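Local coordinates for protein pyruvate kinase (Pseudomonas aeruginosa, PDB 6QXL) that probably catalyses the last step of glycolysis, turning phosphoenolpyruvate and ADP into pyruvate and ATP, and binds magnesium and glucose 6-phosphate as a homotetramer, at residues P170-K175 with M202-R207; L182-D187 with T210-K215; S349-Q354 with M393-S398; A366-A371 with V400-Y405. All coordinates share one frame; numbering follows the deposited sequence.

Contact 1. Residues P170-K175 with M202-R207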
loop_
_atom_site.group_PDB
_atom_site.type_symbol
_atom_site.label_atom_id
_atom_site.label_comp_id
_atom_site.label_asym_id
_atom_site.label_seq_id
_atom_site.Cartn_x
_atom_site.Cartn_y
_atom_site.Cartn_z
ATOM N N PRO A 170 35.459 29.163 -10.836
ATOM C CA PRO A 170 36.016 27.797 -10.714
ATOM C C PRO A 170 35.641 27.129 -9.383
ATOM O O PRO A 170 35.565 27.756 -8.391
ATOM C CB PRO A 170 37.517 28.022 -10.838
ATOM C CG PRO A 170 37.734 29.431 -10.349
ATOM C CD PRO A 170 36.457 30.216 -10.570
ATOM N N ALA A 171 35.457 25.809 -9.428
ATOM C CA ALA A 171 35.080 25.032 -8.224
ATOM C C ALA A 171 36.224 25.052 -7.190
ATOM O O ALA A 171 36.006 25.308 -5.994
ATOM C CB ALA A 171 34.731 23.642 -8.577
ATOM N N LEU A 172 37.437 24.809 -7.671
ATOM C CA LEU A 172 38.633 24.860 -6.817
ATOM C C LEU A 172 39.431 26.122 -7.081
ATOM O O LEU A 172 39.905 26.367 -8.182
ATOM C CB LEU A 172 39.494 23.609 -6.986
ATOM C CG LEU A 172 38.867 22.433 -6.135
ATOM C CD1 LEU A 172 37.412 22.013 -6.401
ATOM C CD2 LEU A 172 39.716 21.206 -6.121
ATOM N N THR A 173 39.643 26.867 -6.007
ATOM C CA THR A 173 40.544 28.017 -6.026
ATOM C C THR A 173 41.939 27.575 -5.618
ATOM O O THR A 173 42.164 26.400 -5.262
ATOM C CB THR A 173 40.049 29.097 -5.055
ATOM O OG1 THR A 173 40.103 28.631 -3.691
ATOM C CG2 THR A 173 38.588 29.473 -5.399
ATOM N N ASP A 174 42.892 28.499 -5.691
ATOM C CA ASP A 174 44.257 28.181 -5.250
ATOM C C ASP A 174 44.318 27.989 -3.748
ATOM O O ASP A 174 45.001 27.095 -3.262
ATOM C CB ASP A 174 45.243 29.244 -5.726
ATOM C CG ASP A 174 45.412 29.248 -7.257
ATOM O OD1 ASP A 174 45.111 28.244 -7.945
ATOM O OD2 ASP A 174 45.852 30.277 -7.788
ATOM N N LYS A 175 43.566 28.804 -3.015
ATOM C CA LYS A 175 43.423 28.593 -1.578
ATOM C C LYS A 175 42.961 27.155 -1.286
ATOM O O LYS A 175 43.535 26.485 -0.429
ATOM C CB LYS A 175 42.461 29.596 -0.974
ATOM C CG LYS A 175 42.310 29.443 0.533
ATOM C CD LYS A 175 41.280 30.448 1.064
ATOM C CE LYS A 175 41.364 30.534 2.594
ATOM N NZ LYS A 175 41.302 29.195 3.236
ATOM N N MET A 202 33.700 17.306 -8.102
ATOM C CA MET A 202 34.034 16.398 -7.019
ATOM C C MET A 202 35.157 15.431 -7.389
ATOM O O MET A 202 35.969 15.079 -6.531
ATOM C CB MET A 202 32.803 15.588 -6.578
ATOM C CG MET A 202 31.679 16.385 -5.925
ATOM S SD MET A 202 32.155 17.460 -4.575
ATOM C CE MET A 202 32.674 16.231 -3.369
ATOM N N GLU A 203 35.184 14.986 -8.646
ATOM C CA GLU A 203 36.264 14.102 -9.104
ATOM C C GLU A 203 37.611 14.826 -9.075
ATOM O O GLU A 203 38.617 14.248 -8.658
ATOM C CB GLU A 203 35.977 13.574 -10.495
ATOM C CG GLU A 203 34.950 12.462 -10.510
ATOM C CD GLU A 203 34.146 12.396 -11.811
ATOM O OE1 GLU A 203 34.407 13.143 -12.777
ATOM O OE2 GLU A 203 33.200 11.578 -11.876
ATOM N N TYR A 204 37.612 16.092 -9.494
ATOM C CA TYR A 204 38.808 16.911 -9.423
ATOM C C TYR A 204 39.312 17.021 -7.979
ATOM O O TYR A 204 40.495 16.833 -7.695
ATOM C CB TYR A 204 38.543 18.300 -10.018
ATOM C CG TYR A 204 39.764 19.197 -10.157
ATOM C CD1 TYR A 204 41.074 18.674 -10.229
ATOM C CD2 TYR A 204 39.613 20.575 -10.300
ATOM C CE1 TYR A 204 42.166 19.501 -10.375
ATOM C CE2 TYR A 204 40.712 21.409 -10.461
ATOM C CZ TYR A 204 41.985 20.866 -10.465
ATOM O OH TYR A 204 43.079 21.649 -10.665
ATOM N N ALA A 205 38.400 17.308 -7.060
ATOM C CA ALA A 205 38.778 17.424 -5.653
ATOM C C ALA A 205 39.324 16.105 -5.111
ATOM O O ALA A 205 40.272 16.104 -4.325
ATOM C CB ALA A 205 37.618 17.906 -4.832
ATOM N N ARG A 206 38.748 14.991 -5.564
ATOM C CA ARG A 206 39.205 13.673 -5.136
ATOM C C ARG A 206 40.615 13.381 -5.647
ATOM O O ARG A 206 41.442 12.834 -4.914
ATOM C CB ARG A 206 38.241 12.583 -5.608
ATOM C CG ARG A 206 38.375 11.276 -4.816
ATOM C CD ARG A 206 37.377 10.239 -5.281
ATOM N NE ARG A 206 35.999 10.481 -4.829
ATOM C CZ ARG A 206 35.535 10.241 -3.593
ATOM N NH1 ARG A 206 36.338 9.790 -2.635
ATOM N NH2 ARG A 206 34.269 10.461 -3.297
ATOM N N ARG A 207 40.879 13.764 -6.897
ATOM C CA ARG A 207 42.207 13.629 -7.487
ATOM C C ARG A 207 43.237 14.349 -6.632
ATOM O O ARG A 207 44.197 13.738 -6.166
ATOM C CB ARG A 207 42.188 14.210 -8.902
ATOM C CG ARG A 207 43.223 13.708 -9.868
ATOM C CD ARG A 207 42.718 13.674 -11.326
ATOM N NE ARG A 207 41.913 14.820 -11.789
ATOM C CZ ARG A 207 40.645 14.755 -12.250
ATOM N NH1 ARG A 207 39.979 13.602 -12.389
ATOM N NH2 ARG A 207 40.045 15.840 -12.721
#
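Leu172 reaches from the loop ahead of helix 174-185 to Tyr204 and Ala205 on helix 199-211, and it is the one residue of 170-175 that meets the other segment closely. From CB the chain turns with CG anti to the carbonyl carbon (chi1 -80°), which brings the branch point in front of the helix. CG itself stays back and leaves the contact to its methyls. CD1 comes to 4.4 Å from Ala205 CB, a loose approach. CD2 does most of the touching: it lies 3.9 Å from Ala205 CA and 4.1 Å from Ala205 CB, and it nears the ring of Tyr204 obliquely, 4.2 Å from Tyr204 CD2. A branched aliphatic tip suits this place because its CD2 methyl can meet a backbone carbon and a ring at once, while the small Ala205 lets that tip come down onto the helix itself. The polar end of Tyr204 lies apart from the leucine, its OH hydrogen-bonded to Lys177 NZ on helix 174-185. Next in the loop, Thr173 is the N-cap of that helix, its OG1 bonded to Asp176 N. Leu172 also touches Leu208, one turn beyond Tyr204, and Ala205 leans on Val193 of strand 190-193. The loop thus packs against helix 199-211 in the outer layer of the TIM barrel, with strands 190-193 and 217-222 beneath that helix.

Contact 2. Residues L182-D187 with T210-K215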
loop_
_atom_site.group_PDB
_atom_site.type_symbol
_atom_site.label_atom_id
_atom_site.label_comp_id
_atom_site.label_asym_id
_atom_site.label_seq_id
_atom_site.Cartn_x
_atom_site.Cartn_y
_atom_site.Cartn_z
ATOM N N LEU A 182 46.653 20.806 3.267
ATOM C CA LEU A 182 46.590 20.961 4.711
ATOM C C LEU A 182 45.710 19.882 5.340
ATOM O O LEU A 182 46.054 19.334 6.378
ATOM C CB LEU A 182 46.083 22.355 5.075
ATOM C CG LEU A 182 45.847 22.606 6.552
ATOM C CD1 LEU A 182 47.086 22.321 7.383
ATOM C CD2 LEU A 182 45.373 24.007 6.817
ATOM N N ALA A 183 44.583 19.579 4.704
ATOM C CA ALA A 183 43.672 18.566 5.219
ATOM C C ALA A 183 44.330 17.194 5.225
ATOM O O ALA A 183 44.277 16.476 6.237
ATOM C CB ALA A 183 42.386 18.538 4.409
ATOM N N ALA A 184 44.967 16.847 4.111
ATOM C CA ALA A 184 45.722 15.596 4.031
ATOM C C ALA A 184 46.802 15.517 5.112
ATOM O O ALA A 184 46.951 14.489 5.776
ATOM C CB ALA A 184 46.333 15.430 2.643
ATOM N N ASP A 185 47.506 16.626 5.320
ATOM C CA ASP A 185 48.583 16.688 6.307
ATOM C C ASP A 185 48.058 16.495 7.725
ATOM O O ASP A 185 48.739 15.923 8.552
ATOM C CB ASP A 185 49.344 18.019 6.174
ATOM C CG ASP A 185 50.603 18.091 7.027
ATOM O OD1 ASP A 185 51.475 17.222 6.813
ATOM O OD2 ASP A 185 50.691 19.006 7.920
ATOM N N MET A 186 46.847 16.962 7.997
ATOM C CA MET A 186 46.241 16.816 9.324
ATOM C C MET A 186 45.517 15.492 9.512
ATOM O O MET A 186 44.995 15.248 10.596
ATOM C CB MET A 186 45.246 17.956 9.570
ATOM C CG MET A 186 45.857 19.346 9.643
ATOM S SD MET A 186 44.584 20.615 9.614
ATOM C CE MET A 186 44.026 20.499 11.308
ATOM N N ASP A 187 45.478 14.640 8.477
ATOM C CA ASP A 187 44.730 13.359 8.507
ATOM C C ASP A 187 43.254 13.556 8.819
ATOM O O ASP A 187 42.681 12.869 9.663
ATOM C CB ASP A 187 45.333 12.359 9.524
ATOM C CG ASP A 187 46.573 11.690 9.017
ATOM O OD1 ASP A 187 47.007 11.897 7.831
ATOM O OD2 ASP A 187 47.091 10.905 9.832
ATOM N N THR A 210 43.797 12.644 -3.180
ATOM C CA THR A 210 44.604 11.418 -3.259
ATOM C C THR A 210 46.058 11.744 -3.615
ATOM O O THR A 210 46.976 11.232 -2.976
ATOM C CB THR A 210 44.037 10.396 -4.250
ATOM O OG1 THR A 210 43.699 11.033 -5.452
ATOM C CG2 THR A 210 42.733 9.771 -3.672
ATOM N N GLU A 211 46.258 12.628 -4.589
ATOM C CA GLU A 211 47.613 13.135 -4.927
ATOM C C GLU A 211 48.367 13.648 -3.701
ATOM O O GLU A 211 49.546 13.432 -3.584
ATOM C CB GLU A 211 47.561 14.217 -6.014
ATOM C CG GLU A 211 47.356 13.643 -7.436
ATOM C CD GLU A 211 47.126 14.697 -8.527
ATOM O OE1 GLU A 211 46.490 14.377 -9.560
ATOM O OE2 GLU A 211 47.492 15.870 -8.326
ATOM N N ALA A 212 47.676 14.278 -2.764
ATOM C CA ALA A 212 48.313 14.725 -1.520
ATOM C C ALA A 212 48.365 13.651 -0.448
ATOM O O ALA A 212 48.761 13.933 0.676
ATOM C CB ALA A 212 47.610 15.958 -0.976
ATOM N N GLY A 213 48.004 12.408 -0.786
ATOM C CA GLY A 213 48.011 11.313 0.172
ATOM C C GLY A 213 46.927 11.347 1.230
ATOM O O GLY A 213 47.084 10.742 2.287
ATOM N N GLY A 214 45.817 12.041 0.949
ATOM C CA GLY A 214 44.715 12.159 1.902
ATOM C C GLY A 214 43.771 10.966 1.822
ATOM O O GLY A 214 43.430 10.494 0.737
ATOM N N LYS A 215 43.362 10.463 2.982
ATOM C CA LYS A 215 42.431 9.341 3.063
ATOM C C LYS A 215 40.999 9.766 3.380
ATOM O O LYS A 215 40.117 8.927 3.544
ATOM C CB LYS A 215 42.933 8.348 4.124
ATOM C CG LYS A 215 44.228 7.646 3.690
ATOM C CD LYS A 215 43.975 6.500 2.692
ATOM C CE LYS A 215 45.227 6.116 1.905
ATOM N NZ LYS A 215 46.149 5.305 2.750
#
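Ala184 meets Ala212 and Gly214 where helices 174-185 and 199-211 come to their ends. The apolar part of the contact centres on one methyl group: Ala184 CB lies 3.9 Å from Ala212 CB and 3.7 Å from Gly214 CA. Small residues suit both sides, for the backbones come very near, with the CA atoms of Ala184 and Gly214 4.2 Å apart; Gly214 has no side chain to hold them further off. The same methyl also rests 3.5 Å from Ala212 O, a van der Waals touch on a carbonyl.

Hydrogen bonds belong to each segment separately and shape the two helix ends. Both ends are Schellman motifs. In one, Asp187 has positive phi, and its N bonds to Ala184 O at 3.1 Å. In the other, Gly213 takes the left-handed conformation (phi 72°) that glycine readily adopts, and Gly213 N reaches Thr210 O at 2.7 Å.

Charged groups act at the margin: Asp185 forms a salt bridge with Arg46, while Arg53, also on helix 42-58, bonds to the carbonyls of Met186 and Asp187. With no hydrogen bond or salt bridge passing between the segments, the fit is one of van der Waals contact; small residues on both sides permit its closeness, beside helix ends that are closed by bonds within their own last turns.

Contact 3. Residues S349-Q354 with M393-S398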
loop_
_atom_site.group_PDB
_atom_site.type_symbol
_atom_site.label_atom_id
_atom_site.label_comp_id
_atom_site.label_asym_id
_atom_site.label_seq_id
_atom_site.Cartn_x
_atom_site.Cartn_y
_atom_site.Cartn_z
ATOM N N SER A 349 10.448 -0.049 4.960
ATOM C CA SER A 349 9.958 -0.895 3.868
ATOM C C SER A 349 11.031 -1.890 3.340
ATOM O O SER A 349 10.725 -2.774 2.546
ATOM C CB SER A 349 9.457 -0.029 2.717
ATOM O OG SER A 349 10.542 0.671 2.092
ATOM N N HIS A 350 12.284 -1.720 3.778
ATOM C CA HIS A 350 13.373 -2.652 3.500
ATOM C C HIS A 350 13.718 -2.851 2.031
ATOM O O HIS A 350 14.163 -3.924 1.617
ATOM C CB HIS A 350 13.211 -3.994 4.225
ATOM C CG HIS A 350 13.221 -3.872 5.717
ATOM N ND1 HIS A 350 14.365 -3.794 6.498
ATOM C CD2 HIS A 350 12.183 -3.735 6.562
ATOM C CE1 HIS A 350 14.015 -3.635 7.741
ATOM N NE2 HIS A 350 12.701 -3.616 7.841
ATOM N N ARG A 351 13.499 -1.786 1.251
ATOM C CA ARG A 351 13.780 -1.781 -0.177
ATOM C C ARG A 351 13.120 -2.942 -0.940
ATOM O O ARG A 351 13.690 -3.459 -1.904
ATOM C CB ARG A 351 15.301 -1.724 -0.394
ATOM C CG ARG A 351 15.935 -0.483 0.231
ATOM C CD ARG A 351 17.431 -0.426 0.003
ATOM N NE ARG A 351 17.991 0.902 0.309
ATOM C CZ ARG A 351 19.271 1.232 0.185
ATOM N NH1 ARG A 351 20.170 0.326 -0.228
ATOM N NH2 ARG A 351 19.670 2.472 0.453
ATOM N N LEU A 352 11.909 -3.324 -0.498
ATOM C CA LEU A 352 11.133 -4.373 -1.164
ATOM C C LEU A 352 10.925 -4.067 -2.635
ATOM O O LEU A 352 10.684 -2.913 -3.017
ATOM C CB LEU A 352 9.771 -4.597 -0.503
ATOM C CG LEU A 352 9.606 -5.889 0.295
ATOM C CD1 LEU A 352 10.605 -6.066 1.430
ATOM C CD2 LEU A 352 8.202 -5.902 0.886
ATOM N N GLY A 353 11.048 -5.110 -3.454
ATOM C CA GLY A 353 10.912 -4.989 -4.903
ATOM C C GLY A 353 12.154 -4.526 -5.630
ATOM O O GLY A 353 12.174 -4.582 -6.847
ATOM N N GLN A 354 13.188 -4.070 -4.918
ATOM C CA GLN A 354 14.375 -3.533 -5.569
ATOM C C GLN A 354 15.402 -4.617 -5.885
ATOM O O GLN A 354 15.256 -5.763 -5.465
ATOM C CB GLN A 354 14.983 -2.412 -4.728
ATOM C CG GLN A 354 14.095 -1.176 -4.656
ATOM C CD GLN A 354 14.675 -0.108 -3.750
ATOM O OE1 GLN A 354 15.891 0.077 -3.680
ATOM N NE2 GLN A 354 13.800 0.570 -3.011
ATOM N N MET A 393 24.119 -0.667 6.336
ATOM C CA MET A 393 23.142 -0.973 7.377
ATOM C C MET A 393 22.377 0.285 7.799
ATOM O O MET A 393 21.157 0.254 7.941
ATOM C CB MET A 393 23.799 -1.605 8.599
ATOM C CG MET A 393 24.429 -2.966 8.346
ATOM S SD MET A 393 25.120 -3.614 9.866
ATOM C CE MET A 393 25.624 -5.237 9.336
ATOM N N SER A 394 23.093 1.397 7.945
ATOM C CA SER A 394 22.510 2.598 8.521
ATOM C C SER A 394 21.673 3.417 7.531
ATOM O O SER A 394 21.033 4.376 7.935
ATOM C CB SER A 394 23.610 3.447 9.149
ATOM O OG SER A 394 24.562 3.834 8.189
ATOM N N ARG A 395 21.663 3.026 6.253
ATOM C CA ARG A 395 20.697 3.579 5.305
ATOM C C ARG A 395 19.265 3.108 5.545
ATOM O O ARG A 395 18.352 3.669 4.996
ATOM C CB ARG A 395 21.049 3.232 3.864
ATOM C CG ARG A 395 22.436 3.586 3.367
ATOM C CD ARG A 395 22.842 5.004 3.634
ATOM N NE ARG A 395 23.260 5.167 5.026
ATOM C CZ ARG A 395 23.375 6.330 5.640
ATOM N NH1 ARG A 395 23.099 7.467 4.999
ATOM N NH2 ARG A 395 23.733 6.345 6.914
ATOM N N ILE A 396 19.068 2.086 6.359
ATOM C CA ILE A 396 17.753 1.505 6.569
ATOM C C ILE A 396 17.192 2.004 7.881
ATOM O O ILE A 396 17.865 1.974 8.904
ATOM C CB ILE A 396 17.859 -0.038 6.597
ATOM C CG1 ILE A 396 18.450 -0.561 5.295
ATOM C CG2 ILE A 396 16.522 -0.676 6.836
ATOM C CD1 ILE A 396 17.683 -0.138 4.076
ATOM N N ARG A 397 15.942 2.437 7.859
ATOM C CA ARG A 397 15.326 2.931 9.077
ATOM C C ARG A 397 15.286 1.825 10.094
ATOM O O ARG A 397 14.862 0.719 9.779
ATOM C CB ARG A 397 13.913 3.431 8.834
ATOM C CG ARG A 397 13.817 4.751 8.082
ATOM C CD ARG A 397 12.370 5.018 7.670
ATOM N NE ARG A 397 11.970 6.398 8.001
ATOM C CZ ARG A 397 12.110 7.426 7.195
ATOM N NH1 ARG A 397 12.611 7.287 5.966
ATOM N NH2 ARG A 397 11.767 8.617 7.618
ATOM N N SER A 398 15.731 2.122 11.307
ATOM C CA SER A 398 15.691 1.178 12.402
ATOM C C SER A 398 15.957 1.901 13.704
ATOM O O SER A 398 16.418 3.032 13.710
ATOM C CB SER A 398 16.770 0.100 12.195
ATOM O OG SER A 398 16.848 -0.781 13.311
#
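The loop between helix 325-340 and helix 359-373 packs through His350 and Arg351 on Arg395 and Ile396 of segment 393-398, and Ile396 also touches Leu365 of helix 359-373, an element of the alpha/beta domain. Arg351 also opens a type II beta turn that closes at Gln354, with Gly353 at its third position, where positive phi is easily met by glycine. Ile396 is the hub of the contact because its two branches serve different partners. CG2, anti to the backbone N, comes obliquely to the imidazole of His350, 3.8 Å from His350 ND1. CD1, carried on the other branch, lies over one face of the Arg351 guanidinium, 3.9 Å from Arg351 NE. A beta-branched residue suits this place, since its short and long arms diverge close to the backbone.

The Arg351 chain is extended from CG to NE; this extension takes the guanidinium past the isoleucine to Arg395, where Arg351 NH2 is also hydrogen-bonded to Asn275. The two arginines run alongside each other, pointing the same way, with their guanidinium planes 83° apart. Arg395 bends at chi2 and chi3, which takes its charged end away from Arg351 and into a salt bridge with Asp311; this would be expected to ease the presence of two like charges. The loop also meets the second subunit: Tyr369 OH of that chain bonds to His350 O. What Arg351 NH2 touches of Arg395 is aliphatic, 3.8 Å away at Arg395 CB, whereas Arg395 NH2 gives Ser394 OG a nearly straight hydrogen bond of 2.9 Å, in the guanidinium plane.

Contact 4. Residues A366-A371 with V400-Y405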
loop_
_atom_site.group_PDB
_atom_site.type_symbol
_atom_site.label_atom_id
_atom_site.label_comp_id
_atom_site.label_asym_id
_atom_site.label_seq_id
_atom_site.Cartn_x
_atom_site.Cartn_y
_atom_site.Cartn_z
ATOM N N ALA A 366 20.081 -7.641 4.724
ATOM C CA ALA A 366 19.470 -8.796 5.355
ATOM C C ALA A 366 19.501 -8.700 6.872
ATOM O O ALA A 366 18.587 -9.179 7.547
ATOM C CB ALA A 366 20.156 -10.064 4.886
ATOM N N SER A 367 20.544 -8.072 7.407
ATOM C CA SER A 367 20.663 -7.896 8.849
ATOM C C SER A 367 19.662 -6.886 9.364
ATOM O O SER A 367 19.050 -7.095 10.418
ATOM C CB SER A 367 22.076 -7.450 9.228
ATOM O OG SER A 367 23.050 -8.335 8.723
ATOM N N MET A 368 19.495 -5.782 8.638
ATOM C CA MET A 368 18.498 -4.788 9.063
ATOM C C MET A 368 17.094 -5.366 9.014
ATOM O O MET A 368 16.315 -5.181 9.960
ATOM C CB MET A 368 18.600 -3.525 8.241
ATOM C CG MET A 368 19.944 -2.827 8.398
ATOM S SD MET A 368 20.484 -2.626 10.106
ATOM C CE MET A 368 19.356 -1.373 10.690
ATOM N N TYR A 369 16.788 -6.117 7.948
ATOM C CA TYR A 369 15.531 -6.861 7.893
ATOM C C TYR A 369 15.370 -7.774 9.099
ATOM O O TYR A 369 14.345 -7.750 9.773
ATOM C CB TYR A 369 15.453 -7.671 6.619
ATOM C CG TYR A 369 14.300 -8.641 6.544
ATOM C CD1 TYR A 369 13.027 -8.209 6.165
ATOM C CD2 TYR A 369 14.489 -9.994 6.820
ATOM C CE1 TYR A 369 11.984 -9.107 6.065
ATOM C CE2 TYR A 369 13.442 -10.894 6.679
ATOM C CZ TYR A 369 12.201 -10.448 6.297
ATOM O OH TYR A 369 11.177 -11.349 6.166
ATOM N N THR A 370 16.388 -8.566 9.389
ATOM C CA THR A 370 16.283 -9.505 10.490
ATOM C C THR A 370 16.094 -8.787 11.821
ATOM O O THR A 370 15.225 -9.149 12.613
ATOM C CB THR A 370 17.517 -10.412 10.542
ATOM O OG1 THR A 370 17.627 -11.100 9.299
ATOM C CG2 THR A 370 17.401 -11.415 11.653
ATOM N N ALA A 371 16.902 -7.760 12.063
ATOM C CA ALA A 371 16.848 -7.027 13.335
ATOM C C ALA A 371 15.520 -6.316 13.536
ATOM O O ALA A 371 14.973 -6.312 14.640
ATOM C CB ALA A 371 17.990 -6.042 13.438
ATOM N N VAL A 400 17.653 -0.234 16.063
ATOM C CA VAL A 400 18.616 -1.170 16.624
ATOM C C VAL A 400 20.025 -0.563 16.575
ATOM O O VAL A 400 20.422 -0.028 15.540
ATOM C CB VAL A 400 18.610 -2.509 15.859
ATOM C CG1 VAL A 400 19.308 -2.414 14.485
ATOM C CG2 VAL A 400 19.307 -3.584 16.696
ATOM N N PRO A 401 20.788 -0.638 17.677
ATOM C CA PRO A 401 22.169 -0.129 17.643
ATOM C C PRO A 401 23.078 -0.892 16.707
ATOM O O PRO A 401 23.116 -2.119 16.746
ATOM C CB PRO A 401 22.633 -0.310 19.078
ATOM C CG PRO A 401 21.399 -0.401 19.898
ATOM C CD PRO A 401 20.358 -1.003 19.036
ATOM N N ILE A 402 23.772 -0.165 15.847
ATOM C CA ILE A 402 24.755 -0.727 14.939
ATOM C C ILE A 402 26.155 -0.412 15.466
ATOM O O ILE A 402 26.541 0.751 15.592
ATOM C CB ILE A 402 24.592 -0.119 13.541
ATOM C CG1 ILE A 402 23.181 -0.395 13.021
ATOM C CG2 ILE A 402 25.667 -0.653 12.593
ATOM C CD1 ILE A 402 22.831 0.321 11.740
ATOM N N TYR A 403 26.922 -1.452 15.783
ATOM C CA TYR A 403 28.293 -1.286 16.286
ATOM C C TYR A 403 29.310 -1.627 15.222
ATOM O O TYR A 403 29.329 -2.747 14.742
ATOM C CB TYR A 403 28.480 -2.139 17.507
ATOM C CG TYR A 403 27.628 -1.679 18.651
ATOM C CD1 TYR A 403 28.016 -0.609 19.443
ATOM C CD2 TYR A 403 26.424 -2.296 18.937
ATOM C CE1 TYR A 403 27.222 -0.176 20.498
ATOM C CE2 TYR A 403 25.646 -1.867 20.012
ATOM C CZ TYR A 403 26.060 -0.808 20.768
ATOM O OH TYR A 403 25.286 -0.396 21.798
ATOM N N ALA A 404 30.123 -0.647 14.836
ATOM C CA ALA A 404 31.208 -0.856 13.879
ATOM C C ALA A 404 32.479 -1.265 14.651
ATOM O O ALA A 404 33.103 -0.434 15.335
ATOM C CB ALA A 404 31.451 0.413 13.074
ATOM N N TYR A 405 32.812 -2.553 14.557
ATOM C CA TYR A 405 34.027 -3.125 15.127
ATOM C C TYR A 405 35.149 -2.993 14.106
ATOM O O TYR A 405 35.091 -3.586 13.017
ATOM C CB TYR A 405 33.818 -4.592 15.485
ATOM C CG TYR A 405 33.003 -4.846 16.747
ATOM C CD1 TYR A 405 31.726 -4.338 16.905
ATOM C CD2 TYR A 405 33.497 -5.638 17.753
ATOM C CE1 TYR A 405 30.988 -4.600 18.060
ATOM C CE2 TYR A 405 32.765 -5.884 18.917
ATOM C CZ TYR A 405 31.511 -5.372 19.051
ATOM O OH TYR A 405 30.778 -5.630 20.190
#
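Met368 and Ala371, one turn apart on helix 359-373, face Val400, just ahead of strand 402-406, and Ile402, its first residue. The methionine is folded: CG is anti to the carbonyl carbon, and further bends at chi2 (-48°) and chi3 (-71°) swing CE round toward the strand. CE touches two methyls, 3.9 Å from Val400 CG1 and 4.0 Å from Ile402 CD1. Val400 has CG1 between its backbone N and carbonyl carbon (chi1 75°), which turns this methyl to the helix, where it also meets Ala371 CB at 4.0 Å. Ile402 crosses Met368 at about a right angle and uses CD1, the end of its longer branch. A flexible methionine can bend to meet two beta-branched residues, and the small alanine lets the helix lie near Val400. Within the helix, Thr370 OG1 turns back to Ala366 O at 2.8 Å, so a hydroxyl in this buried setting is satisfied by the carbonyl one turn back. Tyr369, stacked on Tyr369 of the second subunit, lies where the helix faces that subunit. An apolar helix face laid on a largely parallel sheet through methyl-rich side chains is the core arrangement of an alpha/beta domain.

How the contacts relate
Along the chain the contacts fall into two pairs, and within each pair the segments alternate. Contacts 1 and 2, with centres 14 Å apart, come first: contact 1 joins the loop leading into helix 174-185 to helix 199-211, and contact 2 joins the ends of both helices, so these neighbours of the TIM barrel's outer layer touch at two levels. Contacts 3 and 4 follow, with centres 11 Å apart, and also touch each other, His350 CE1 lying 3.6 Å from Met368 O. Both have residues that touch the second subunit. About 32 to 36 Å separates the centres of contacts 1 and 2 from those of contacts 3 and 4, one pair in the barrel and the other at the alpha/beta domain beside the second subunit.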